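Local coordinates for capsular polysaccharide biosynthesis protein (Burkholderia pseudomallei, PDB 4BQN) that binds coenzyme A and probably acts as an acetyltransferase in the biosynthesis of capsular polysaccharide, at residues D162-R167 with S181-I186; L93-M98 with R208-R213; V107-G112 with Y197-P202. The protein carries 1 engineered substitution. One frame throughout, in Å; residues are numbered along the deposited sequence. Where two conformers were deposited one is given.

Contact 1. Residues D162-R167 with S181-I186. With COA (coenzyme A), chain C.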
# COMPACT_ATOMS: atom_id res chain seq x y z
N ASP A 162 -4.97 11.68 7.63
CA ASP A 162 -5.37 11.32 9.00
C ASP A 162 -5.20 9.84 9.31
O ASP A 162 -4.83 9.47 10.42
CB ASP A 162 -6.81 11.72 9.29
CG ASP A 162 -7.01 13.22 9.35
OD1 ASP A 162 -6.01 13.96 9.41
OD2 ASP A 162 -8.18 13.64 9.34
N GLU A 163 -5.49 8.98 8.33
CA GLU A 163 -5.30 7.54 8.53
C GLU A 163 -3.83 7.19 8.80
O GLU A 163 -3.53 6.30 9.61
CB GLU A 163 -5.79 6.75 7.32
CG GLU A 163 -7.30 6.75 7.18
CD GLU A 163 -8.00 6.06 8.35
OE1 GLU A 163 -7.64 4.92 8.71
OE2 GLU A 163 -8.92 6.66 8.91
N LEU A 164 -2.92 7.86 8.10
CA LEU A 164 -1.49 7.68 8.35
C LEU A 164 -1.09 8.24 9.71
O LEU A 164 -0.38 7.59 10.47
CB LEU A 164 -0.66 8.31 7.23
CG LEU A 164 -0.78 7.66 5.84
CD1 LEU A 164 0.01 8.44 4.82
CD2 LEU A 164 -0.30 6.21 5.88
N LYS A 165 -1.57 9.44 10.04
CA LYS A 165 -1.22 10.04 11.33
C LYS A 165 -1.75 9.23 12.51
O LYS A 165 -1.06 9.10 13.52
CB LYS A 165 -1.70 11.50 11.38
CG LYS A 165 -0.91 12.42 10.47
CD LYS A 165 -1.41 13.85 10.56
CE LYS A 165 -0.59 14.80 9.69
NZ LYS A 165 -1.11 16.19 9.76
N THR A 166 -2.96 8.68 12.39
CA THR A 166 -3.52 7.80 13.43
C THR A 166 -2.60 6.59 13.63
O THR A 166 -2.29 6.21 14.77
CB THR A 166 -4.93 7.33 13.05
OG1 THR A 166 -5.83 8.44 13.12
CG2 THR A 166 -5.44 6.22 13.98
N ARG A 167 -2.16 6.00 12.53
CA ARG A 167 -1.34 4.80 12.60
C ARG A 167 0.06 5.05 13.12
O ARG A 167 0.70 4.14 13.64
CB ARG A 167 -1.32 4.07 11.27
CG ARG A 167 -2.54 3.19 11.11
CD ARG A 167 -2.59 2.53 9.75
NE ARG A 167 -3.82 1.77 9.56
CZ ARG A 167 -5.00 2.31 9.27
NH1 ARG A 167 -5.11 3.63 9.14
NH2 ARG A 167 -6.07 1.54 9.11
N SER A 181 8.71 7.61 8.81
CA SER A 181 7.51 7.89 8.01
C SER A 181 7.74 8.93 6.92
O SER A 181 8.71 9.70 6.98
CB SER A 181 6.37 8.37 8.90
OG SER A 181 6.00 7.40 9.87
N VAL A 182 6.83 8.97 5.96
CA VAL A 182 6.90 9.90 4.84
C VAL A 182 5.55 10.60 4.59
O VAL A 182 5.26 11.02 3.48
CB VAL A 182 7.37 9.23 3.52
CG1 VAL A 182 8.86 8.93 3.58
CG2 VAL A 182 6.58 7.95 3.23
N THR A 183 4.77 10.79 5.65
CA THR A 183 3.43 11.37 5.53
C THR A 183 3.42 12.76 4.88
O THR A 183 2.63 13.02 3.96
CB THR A 183 2.73 11.42 6.89
OG1 THR A 183 2.75 10.11 7.48
CG2 THR A 183 1.27 11.89 6.74
N ASP A 184 4.30 13.66 5.35
CA ASP A 184 4.32 15.03 4.82
C ASP A 184 4.74 15.03 3.36
O ASP A 184 4.20 15.78 2.55
CB ASP A 184 5.26 15.92 5.65
CG ASP A 184 4.84 16.03 7.11
OD1 ASP A 184 3.62 16.06 7.39
OD2 ASP A 184 5.73 16.09 7.98
N PHE A 185 5.70 14.17 3.03
CA PHE A 185 6.14 14.01 1.66
C PHE A 185 5.00 13.56 0.75
O PHE A 185 4.80 14.11 -0.33
CB PHE A 185 7.30 12.99 1.59
CG PHE A 185 7.80 12.75 0.21
CD1 PHE A 185 8.68 13.64 -0.40
CD2 PHE A 185 7.34 11.65 -0.53
CE1 PHE A 185 9.14 13.42 -1.69
CE2 PHE A 185 7.78 11.43 -1.83
CZ PHE A 185 8.68 12.32 -2.41
N ILE A 186 4.24 12.56 1.18
CA ILE A 186 3.14 12.07 0.35
C ILE A 186 2.12 13.19 0.06
O ILE A 186 1.78 13.44 -1.10
CB ILE A 186 2.44 10.84 0.96
CG1 ILE A 186 3.42 9.65 1.00
CG2 ILE A 186 1.20 10.48 0.15
CD1 ILE A 186 2.95 8.48 1.86
N1A COA C . -5.88 3.90 5.39
C2A COA C . -6.92 3.03 5.27
N3A COA C . -6.79 1.71 5.49
C4A COA C . -5.60 1.21 5.87
C5A COA C . -4.44 2.09 6.03
C6A COA C . -4.64 3.50 5.76
N6A COA C . -3.61 4.37 5.87
N7A COA C . -3.38 1.33 6.41
C8A COA C . -3.84 0.06 6.50
N9A COA C . -5.15 -0.01 6.16
C1B COA C . -6.03 -1.18 6.17
C2B COA C . -5.39 -2.50 5.81
O2B COA C . -5.40 -2.68 4.39
C3B COA C . -6.30 -3.46 6.55
O3B COA C . -7.51 -3.56 5.79
P3B COA C . -8.63 -4.68 6.08
O7A COA C . -9.60 -4.51 4.94
O8A COA C . -7.87 -5.98 6.03
O9A COA C . -9.20 -4.37 7.44
C4B COA C . -6.61 -2.70 7.85
O4B COA C . -6.42 -1.32 7.55
C5B COA C . -5.73 -3.10 9.03
O5B COA C . -4.38 -2.93 8.63
P1A COA C . -3.30 -2.22 9.56
O1A COA C . -2.06 -2.09 8.74
O2A COA C . -3.87 -0.97 10.17
O3A COA C . -3.05 -3.21 10.79
P2A COA C . -2.56 -4.74 10.95
O4A COA C . -3.71 -5.52 11.52
O5A COA C . -1.29 -4.66 11.76
O6A COA C . -2.26 -5.29 9.49
CBP COA C . -1.25 -5.66 7.35
CCP COA C . -1.03 -5.11 8.75
CDP COA C . 0.02 -5.50 6.52
CEP COA C . -1.50 -7.16 7.47
CAP COA C . -2.45 -4.91 6.72
OAP COA C . -2.09 -3.56 6.44
C9P COA C . -3.08 -5.50 5.47
O9P COA C . -3.92 -6.39 5.55
N8P COA C . -2.73 -4.99 4.28
C7P COA C . -3.33 -5.44 3.03
C6P COA C . -2.84 -6.79 2.54
C5P COA C . -1.36 -6.69 2.29
O5P COA C . -0.55 -6.95 3.16
N4P COA C . -1.02 -6.31 1.07
C3P COA C . 0.36 -6.16 0.68
C2P COA C . 0.60 -4.75 0.20
S1P COA C . 2.31 -4.43 0.31
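Leu164, near the end of helix 153-167, meets Thr183 in the first turn of helix 183-189, and following its atoms outward shows how one residue faces both a neighbouring helix and the cofactor. CB already lies 3.9 Å from Thr183 OG1, and the two side chains run alongside each other, pointing opposite ways. Beyond it the isobutyl group divides: CD1 continues across the interface, where it meets Thr183 CG2 and, at 4.2 Å, Ile186 CD1, while CD2 turns to the cofactor and stops 3.8 Å from N6A of coenzyme A. With CG anti to the carbonyl carbon (chi1 -66°), the fork is placed to reach both. No hydrogen bond joins the two helices here; the polar end of Thr183 is instead bonded to Gln96, and Trp100 touches both Leu164 and Ile186.

The same helix presents a second surface to the ligand. Glu163 rests its CB against the adenine, 3.4 Å from N1A, and its OE1 receives Arg167 NH1, in the conformer described, in a nearly straight salt bridge of 2.9 Å (173°), approached from the anti side and somewhat out of the carboxylate plane. NH1 also reaches the backbone O of Glu163, so two acceptors of one residue fix the rotation of the guanidinium. Held this way, its face lies over the adenine, with C5A of coenzyme A 3.3 Å above its centre, while NE points in plane to the phosphate oxygen O2A at 2.8 Å. NH2 adds a weak bond to the ribose O4B.

Apolar packing thus joins helix to helix while charge serves the cofactor: Arg167 probably balances part of the diphosphate's negative charge, and the Glu163 carboxylate probably offsets part of the arginine's charge and, with the backbone O, holds the guanidinium plane over the base.

Contact 2. Residues L93-M98 with R208-R213. With COA (coenzyme A), chain C.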
# COMPACT_ATOMS: atom_id res chain seq x y z
N LEU A 93 13.81 -0.71 14.29
CA LEU A 93 13.23 0.55 13.82
C LEU A 93 11.98 0.26 13.02
O LEU A 93 12.00 -0.51 12.05
CB LEU A 93 14.22 1.33 12.96
CG LEU A 93 15.40 1.98 13.68
CD1 LEU A 93 16.40 2.50 12.65
CD2 LEU A 93 14.94 3.10 14.59
N SER A 94 10.87 0.86 13.46
CA SER A 94 9.63 0.70 12.71
C SER A 94 9.51 1.67 11.55
O SER A 94 9.91 2.85 11.63
CB SER A 94 8.42 0.78 13.63
OG SER A 94 8.47 1.98 14.40
N VAL A 95 8.95 1.13 10.47
CA VAL A 95 8.76 1.84 9.21
C VAL A 95 7.27 1.87 8.90
O VAL A 95 6.58 0.84 8.97
CB VAL A 95 9.49 1.11 8.06
CG1 VAL A 95 9.30 1.85 6.74
CG2 VAL A 95 10.97 0.98 8.40
N GLN A 96 6.81 3.05 8.51
CA GLN A 96 5.44 3.28 8.13
C GLN A 96 4.94 2.25 7.11
O GLN A 96 5.66 1.91 6.16
CB GLN A 96 5.34 4.67 7.51
CG GLN A 96 3.97 5.07 6.99
CD GLN A 96 3.96 6.54 6.64
OE1 GLN A 96 4.79 7.00 5.87
NE2 GLN A 96 3.02 7.30 7.24
N TYR A 97 3.71 1.77 7.31
CA TYR A 97 3.01 0.99 6.31
C TYR A 97 2.34 2.01 5.38
O TYR A 97 1.45 2.77 5.80
CB TYR A 97 1.98 0.06 6.95
CG TYR A 97 1.19 -0.69 5.92
CD1 TYR A 97 1.80 -1.62 5.07
CD2 TYR A 97 -0.17 -0.44 5.76
CE1 TYR A 97 1.07 -2.30 4.11
CE2 TYR A 97 -0.92 -1.12 4.80
CZ TYR A 97 -0.29 -2.05 3.98
OH TYR A 97 -1.00 -2.74 3.03
N MET A 98 2.78 2.05 4.14
CA MET A 98 2.36 3.11 3.23
C MET A 98 1.07 2.70 2.51
O MET A 98 1.08 1.79 1.68
CB MET A 98 3.49 3.40 2.23
CG MET A 98 4.73 3.93 2.91
SD MET A 98 6.19 3.96 1.84
CE MET A 98 6.74 2.25 2.00
N ARG A 208 12.11 5.04 -2.96
CA ARG A 208 13.39 5.73 -2.73
C ARG A 208 13.28 6.66 -1.53
O ARG A 208 14.20 6.74 -0.71
CB ARG A 208 13.83 6.51 -3.96
CG ARG A 208 14.26 5.62 -5.12
CD ARG A 208 14.96 6.44 -6.18
NE ARG A 208 14.11 7.47 -6.79
CZ ARG A 208 13.38 7.30 -7.89
NH1 ARG A 208 13.31 6.11 -8.50
NH2 ARG A 208 12.67 8.32 -8.37
N GLU A 209 12.17 7.38 -1.44
CA GLU A 209 12.02 8.35 -0.36
C GLU A 209 12.03 7.67 1.01
O GLU A 209 12.74 8.11 1.93
CB GLU A 209 10.76 9.22 -0.53
CG GLU A 209 10.84 10.51 0.27
CD GLU A 209 11.93 11.45 -0.23
OE1 GLU A 209 12.21 11.47 -1.46
OE2 GLU A 209 12.54 12.16 0.60
N ILE A 210 11.26 6.59 1.17
CA ILE A 210 11.22 5.90 2.47
C ILE A 210 12.57 5.25 2.79
O ILE A 210 13.02 5.30 3.94
CB ILE A 210 10.03 4.91 2.59
CG1 ILE A 210 9.84 4.41 4.02
CG2 ILE A 210 10.16 3.74 1.65
CD1 ILE A 210 9.39 5.49 4.97
N ALA A 211 13.23 4.68 1.78
CA ALA A 211 14.57 4.12 1.98
C ALA A 211 15.54 5.22 2.45
O ALA A 211 16.36 4.99 3.34
CB ALA A 211 15.07 3.47 0.71
N ALA A 212 15.45 6.41 1.85
CA ALA A 212 16.27 7.54 2.30
C ALA A 212 16.01 7.86 3.77
O ALA A 212 16.97 8.09 4.53
CB ALA A 212 16.02 8.75 1.42
N ARG A 213 14.75 7.87 4.20
CA ARG A 213 14.44 8.17 5.60
C ARG A 213 14.98 7.10 6.53
O ARG A 213 15.40 7.40 7.64
CB ARG A 213 12.95 8.42 5.84
CG ARG A 213 12.26 9.39 4.88
CD ARG A 213 13.01 10.71 4.65
NE ARG A 213 12.34 11.50 3.62
CZ ARG A 213 11.26 12.26 3.80
NH1 ARG A 213 10.69 12.37 5.01
NH2 ARG A 213 10.75 12.93 2.76
N1A COA C . -5.88 3.90 5.39
C2A COA C . -6.92 3.03 5.27
N3A COA C . -6.79 1.71 5.49
C4A COA C . -5.60 1.21 5.87
C5A COA C . -4.44 2.09 6.03
C6A COA C . -4.64 3.50 5.76
N6A COA C . -3.61 4.37 5.87
N7A COA C . -3.38 1.33 6.41
C8A COA C . -3.84 0.06 6.50
N9A COA C . -5.15 -0.01 6.16
C1B COA C . -6.03 -1.18 6.17
C2B COA C . -5.39 -2.50 5.81
O2B COA C . -5.40 -2.68 4.39
C3B COA C . -6.30 -3.46 6.55
O3B COA C . -7.51 -3.56 5.79
P3B COA C . -8.63 -4.68 6.08
O7A COA C . -9.60 -4.51 4.94
O8A COA C . -7.87 -5.98 6.03
O9A COA C . -9.20 -4.37 7.44
C4B COA C . -6.61 -2.70 7.85
O4B COA C . -6.42 -1.32 7.55
C5B COA C . -5.73 -3.10 9.03
O5B COA C . -4.38 -2.93 8.63
P1A COA C . -3.30 -2.22 9.56
O1A COA C . -2.06 -2.09 8.74
O2A COA C . -3.87 -0.97 10.17
O3A COA C . -3.05 -3.21 10.79
P2A COA C . -2.56 -4.74 10.95
O4A COA C . -3.71 -5.52 11.52
O5A COA C . -1.29 -4.66 11.76
O6A COA C . -2.26 -5.29 9.49
CBP COA C . -1.25 -5.66 7.35
CCP COA C . -1.03 -5.11 8.75
CDP COA C . 0.02 -5.50 6.52
CEP COA C . -1.50 -7.16 7.47
CAP COA C . -2.45 -4.91 6.72
OAP COA C . -2.09 -3.56 6.44
C9P COA C . -3.08 -5.50 5.47
O9P COA C . -3.92 -6.39 5.55
N8P COA C . -2.73 -4.99 4.28
C7P COA C . -3.33 -5.44 3.03
C6P COA C . -2.84 -6.79 2.54
C5P COA C . -1.36 -6.69 2.29
O5P COA C . -0.55 -6.95 3.16
N4P COA C . -1.02 -6.31 1.07
C3P COA C . 0.36 -6.16 0.68
C2P COA C . 0.60 -4.75 0.20
S1P COA C . 2.31 -4.43 0.31
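Glu209 OE2, one residue before the Ile210 that packs on Val95 and Met98, is gripped by two nitrogens of Arg213. NH2 reaches it at 2.9 Å and NE at 3.1 Å, a side-on salt bridge in which both donors converge on one oxygen lying in the guanidinium plane. Formed one turn apart along helix 204-217, this bridge ties the partly exposed flank of the helix to itself.

The buried flank belongs to Ile210, whose two branches divide the work. CG1, anti to the backbone N (chi1 -169°), goes to Val95 CG1 at 3.8 Å, with CD1 following over the same methyl. CG2 instead turns to Met98, in the conformer described, meeting CE at 3.7 Å and lying near SD as well; the bend of the methionine at chi3 brings its methyl to this branch. Each pair meets at a slant, and the contact between the segments is wholly apolar. Leu206 and Met207 of the same helix also touch Met98, while Leu64 of the neighbouring strand touches Val95.

Between Val95 and Met98, Tyr97 serves the cofactor. Its OH accepts a hydrogen bond from the pantetheine amide N8P of coenzyme A at 3.1 Å (147°), and the hydroxyl OAP lies over the CE2 rim of one face, 3.2 Å from CE2, with N7A of the adenine at the ring edge.

The arrangement is that of an alpha/beta fold: chain leaving the carboxyl end of strand 91-94, at the margin of a parallel sheet, packs against helix 204-217 with some residues and lines the ligand site with another.

Contact 3. Residues V107-G112 with Y197-P202. With COA (coenzyme A), chain C.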
# COMPACT_ATOMS: atom_id res chain seq x y z
N VAL A 107 -11.19 2.21 -5.06
CA VAL A 107 -10.54 0.90 -5.08
C VAL A 107 -10.25 0.43 -3.66
O VAL A 107 -9.76 1.20 -2.84
CB VAL A 107 -9.25 0.91 -5.93
CG1 VAL A 107 -8.50 -0.41 -5.87
CG2 VAL A 107 -9.56 1.28 -7.38
N ASN A 108 -10.49 -0.84 -3.39
CA ASN A 108 -10.04 -1.45 -2.15
C ASN A 108 -9.74 -2.93 -2.42
O ASN A 108 -9.52 -3.31 -3.56
CB ASN A 108 -11.03 -1.20 -1.01
CG ASN A 108 -10.33 -1.13 0.33
OD1 ASN A 108 -9.87 -2.15 0.85
ND2 ASN A 108 -10.21 0.07 0.89
N SER A 109 -9.72 -3.75 -1.38
CA SER A 109 -9.52 -5.18 -1.56
C SER A 109 -10.69 -5.88 -0.90
O SER A 109 -11.27 -5.35 0.06
CB SER A 109 -8.19 -5.61 -0.97
OG SER A 109 -7.14 -4.93 -1.63
N PRO A 110 -11.06 -7.06 -1.42
CA PRO A 110 -12.21 -7.79 -0.89
C PRO A 110 -12.10 -8.03 0.60
O PRO A 110 -11.01 -8.40 1.11
CB PRO A 110 -12.16 -9.13 -1.62
CG PRO A 110 -11.40 -8.88 -2.87
CD PRO A 110 -10.46 -7.74 -2.59
N TYR A 111 -13.20 -7.81 1.31
CA TYR A 111 -13.36 -8.25 2.69
C TYR A 111 -14.64 -9.07 2.71
O TYR A 111 -15.68 -8.62 2.24
CB TYR A 111 -13.50 -7.07 3.66
CG TYR A 111 -13.86 -7.50 5.08
CD1 TYR A 111 -15.19 -7.68 5.47
CD2 TYR A 111 -12.86 -7.74 6.01
CE1 TYR A 111 -15.52 -8.09 6.76
CE2 TYR A 111 -13.17 -8.16 7.30
CZ TYR A 111 -14.50 -8.32 7.67
OH TYR A 111 -14.81 -8.72 8.95
N GLY A 112 -14.57 -10.28 3.27
CA GLY A 112 -15.73 -11.17 3.34
C GLY A 112 -16.17 -11.77 2.02
O GLY A 112 -17.22 -12.41 1.95
N TYR A 197 1.03 3.05 -7.20
CA TYR A 197 0.37 2.33 -8.30
C TYR A 197 -0.97 1.71 -7.86
O TYR A 197 -1.90 1.56 -8.67
CB TYR A 197 1.27 1.20 -8.78
CG TYR A 197 2.49 1.64 -9.54
CD1 TYR A 197 2.38 2.48 -10.66
CD2 TYR A 197 3.76 1.17 -9.18
CE1 TYR A 197 3.50 2.87 -11.38
CE2 TYR A 197 4.89 1.55 -9.91
CZ TYR A 197 4.76 2.39 -11.01
OH TYR A 197 5.86 2.79 -11.75
N THR A 198 -1.05 1.31 -6.59
CA THR A 198 -2.29 0.89 -5.94
C THR A 198 -2.21 1.46 -4.54
O THR A 198 -1.13 1.96 -4.13
CB THR A 198 -2.42 -0.63 -5.80
OG1 THR A 198 -1.52 -1.05 -4.76
CG2 THR A 198 -2.06 -1.36 -7.10
N MET A 199 -3.32 1.41 -3.80
CA MET A 199 -3.36 2.00 -2.46
C MET A 199 -2.20 1.57 -1.57
O MET A 199 -1.81 2.31 -0.67
CB MET A 199 -4.67 1.66 -1.77
CG MET A 199 -4.93 0.18 -1.54
SD MET A 199 -6.63 -0.02 -0.99
CE MET A 199 -6.61 -1.73 -0.46
N ASN A 200 -1.67 0.37 -1.79
CA ASN A 200 -0.59 -0.12 -0.91
C ASN A 200 0.66 -0.58 -1.67
O ASN A 200 1.53 -1.27 -1.11
CB ASN A 200 -1.13 -1.19 0.06
CG ASN A 200 -1.81 -2.33 -0.68
OD1 ASN A 200 -1.46 -2.60 -1.82
ND2 ASN A 200 -2.81 -2.95 -0.06
N HIS A 201 0.79 -0.12 -2.91
CA HIS A 201 2.01 -0.36 -3.69
C HIS A 201 2.65 0.96 -4.12
O HIS A 201 2.34 1.50 -5.18
CB HIS A 201 1.72 -1.20 -4.94
CG HIS A 201 1.44 -2.65 -4.66
ND1 HIS A 201 1.14 -3.53 -5.67
CD2 HIS A 201 1.40 -3.36 -3.51
CE1 HIS A 201 0.95 -4.73 -5.16
NE2 HIS A 201 1.11 -4.66 -3.85
N PRO A 202 3.56 1.48 -3.29
CA PRO A 202 4.36 2.66 -3.66
C PRO A 202 5.09 2.48 -4.98
O PRO A 202 5.57 1.38 -5.29
CB PRO A 202 5.36 2.77 -2.50
CG PRO A 202 4.61 2.20 -1.34
CD PRO A 202 3.80 1.06 -1.90
N1A COA C . -5.88 3.90 5.39
C2A COA C . -6.92 3.03 5.27
N3A COA C . -6.79 1.71 5.49
C4A COA C . -5.60 1.21 5.87
C5A COA C . -4.44 2.09 6.03
C6A COA C . -4.64 3.50 5.76
N6A COA C . -3.61 4.37 5.87
N7A COA C . -3.38 1.33 6.41
C8A COA C . -3.84 0.06 6.50
N9A COA C . -5.15 -0.01 6.16
C1B COA C . -6.03 -1.18 6.17
C2B COA C . -5.39 -2.50 5.81
O2B COA C . -5.40 -2.68 4.39
C3B COA C . -6.30 -3.46 6.55
O3B COA C . -7.51 -3.56 5.79
P3B COA C . -8.63 -4.68 6.08
O7A COA C . -9.60 -4.51 4.94
O8A COA C . -7.87 -5.98 6.03
O9A COA C . -9.20 -4.37 7.44
C4B COA C . -6.61 -2.70 7.85
O4B COA C . -6.42 -1.32 7.55
C5B COA C . -5.73 -3.10 9.03
O5B COA C . -4.38 -2.93 8.63
P1A COA C . -3.30 -2.22 9.56
O1A COA C . -2.06 -2.09 8.74
O2A COA C . -3.87 -0.97 10.17
O3A COA C . -3.05 -3.21 10.79
P2A COA C . -2.56 -4.74 10.95
O4A COA C . -3.71 -5.52 11.52
O5A COA C . -1.29 -4.66 11.76
O6A COA C . -2.26 -5.29 9.49
CBP COA C . -1.25 -5.66 7.35
CCP COA C . -1.03 -5.11 8.75
CDP COA C . 0.02 -5.50 6.52
CEP COA C . -1.50 -7.16 7.47
CAP COA C . -2.45 -4.91 6.72
OAP COA C . -2.09 -3.56 6.44
C9P COA C . -3.08 -5.50 5.47
O9P COA C . -3.92 -6.39 5.55
N8P COA C . -2.73 -4.99 4.28
C7P COA C . -3.33 -5.44 3.03
C6P COA C . -2.84 -6.79 2.54
C5P COA C . -1.36 -6.69 2.29
O5P COA C . -0.55 -6.95 3.16
N4P COA C . -1.02 -6.31 1.07
C3P COA C . 0.36 -6.16 0.68
C2P COA C . 0.60 -4.75 0.20
S1P COA C . 2.31 -4.43 0.31
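Met199 ends among the polar groups of Asn108 and Ser109, its CE 3.4 Å from Ser109 OG and 3.5 Å from Asn108 OD1. Further back along the thioether, SD lies 3.8 Å from the backbone O of Val107. Because the methionine runs extended beyond CG, its final atoms reach three successive residues; it lies nearly perpendicular to the asparagine side chain. Met199 and Ser109 were each deposited in two conformers, and these approaches belong to the one described.

What positions the polar atoms lies in the next shell. Asn108 OD1 accepts the backbone N-H of Ser109 at 2.7 Å from N (158°), a bond that turns the oxygen back to the following peptide and helps to hold it beside the methyl. Ser109 OG is hydrogen-bonded to the carbonyl of Gly119, and backbone bonding of Asn108 with Val121 sets strand 107-108 against strand 121-122.

On the other side, Met199 sits in a type I turn from Thr198 to His201. Thr198 OG1 accepts from Asn200 N at 3.3 Å, an ST turn; Asn200 and His201, the last two residues of the type I turn, then face the cofactor. CG of Asn200 comes 3.5 Å from C2P of coenzyme A, its OD1 being bonded to Tyr120 OH, while the His201 ring presents an edge to the same carbon. His201 also touches Cys14, the residue known to bind coenzyme A covalently.

Between the segments there is no conventional hydrogen bond. A methyl made slightly positive by its sulfur may nevertheless be drawn to the surrounding oxygens, so the methionine probably adds a soft, mainly dispersive contact that packs the 197-202 turn against strand 107-108 and the chain after it, while Asn200 and His201 meet the end of the pantetheine.

The three contacts nest along the chain: 93-98 with 208-213 encloses 107-112 with 197-202, which in turn encloses 162-167 with 181-186. Their centres are about 11 Å apart for contacts 1 and 2, about 17 Å for contacts 1 and 3, and about 19 Å for contacts 2 and 3. Contact 2 touches both others: Gln96 meets the start of helix 183-189, and Tyr97 and Met98 pack on Asn200 and Pro202. Contacts 1 and 3 do not touch, their nearest atoms being about 7 Å apart, but all three reach coenzyme A. Sheet edge, helices and turns distant in sequence thus line parts of one cofactor site, from the adenine to the end of the pantetheine.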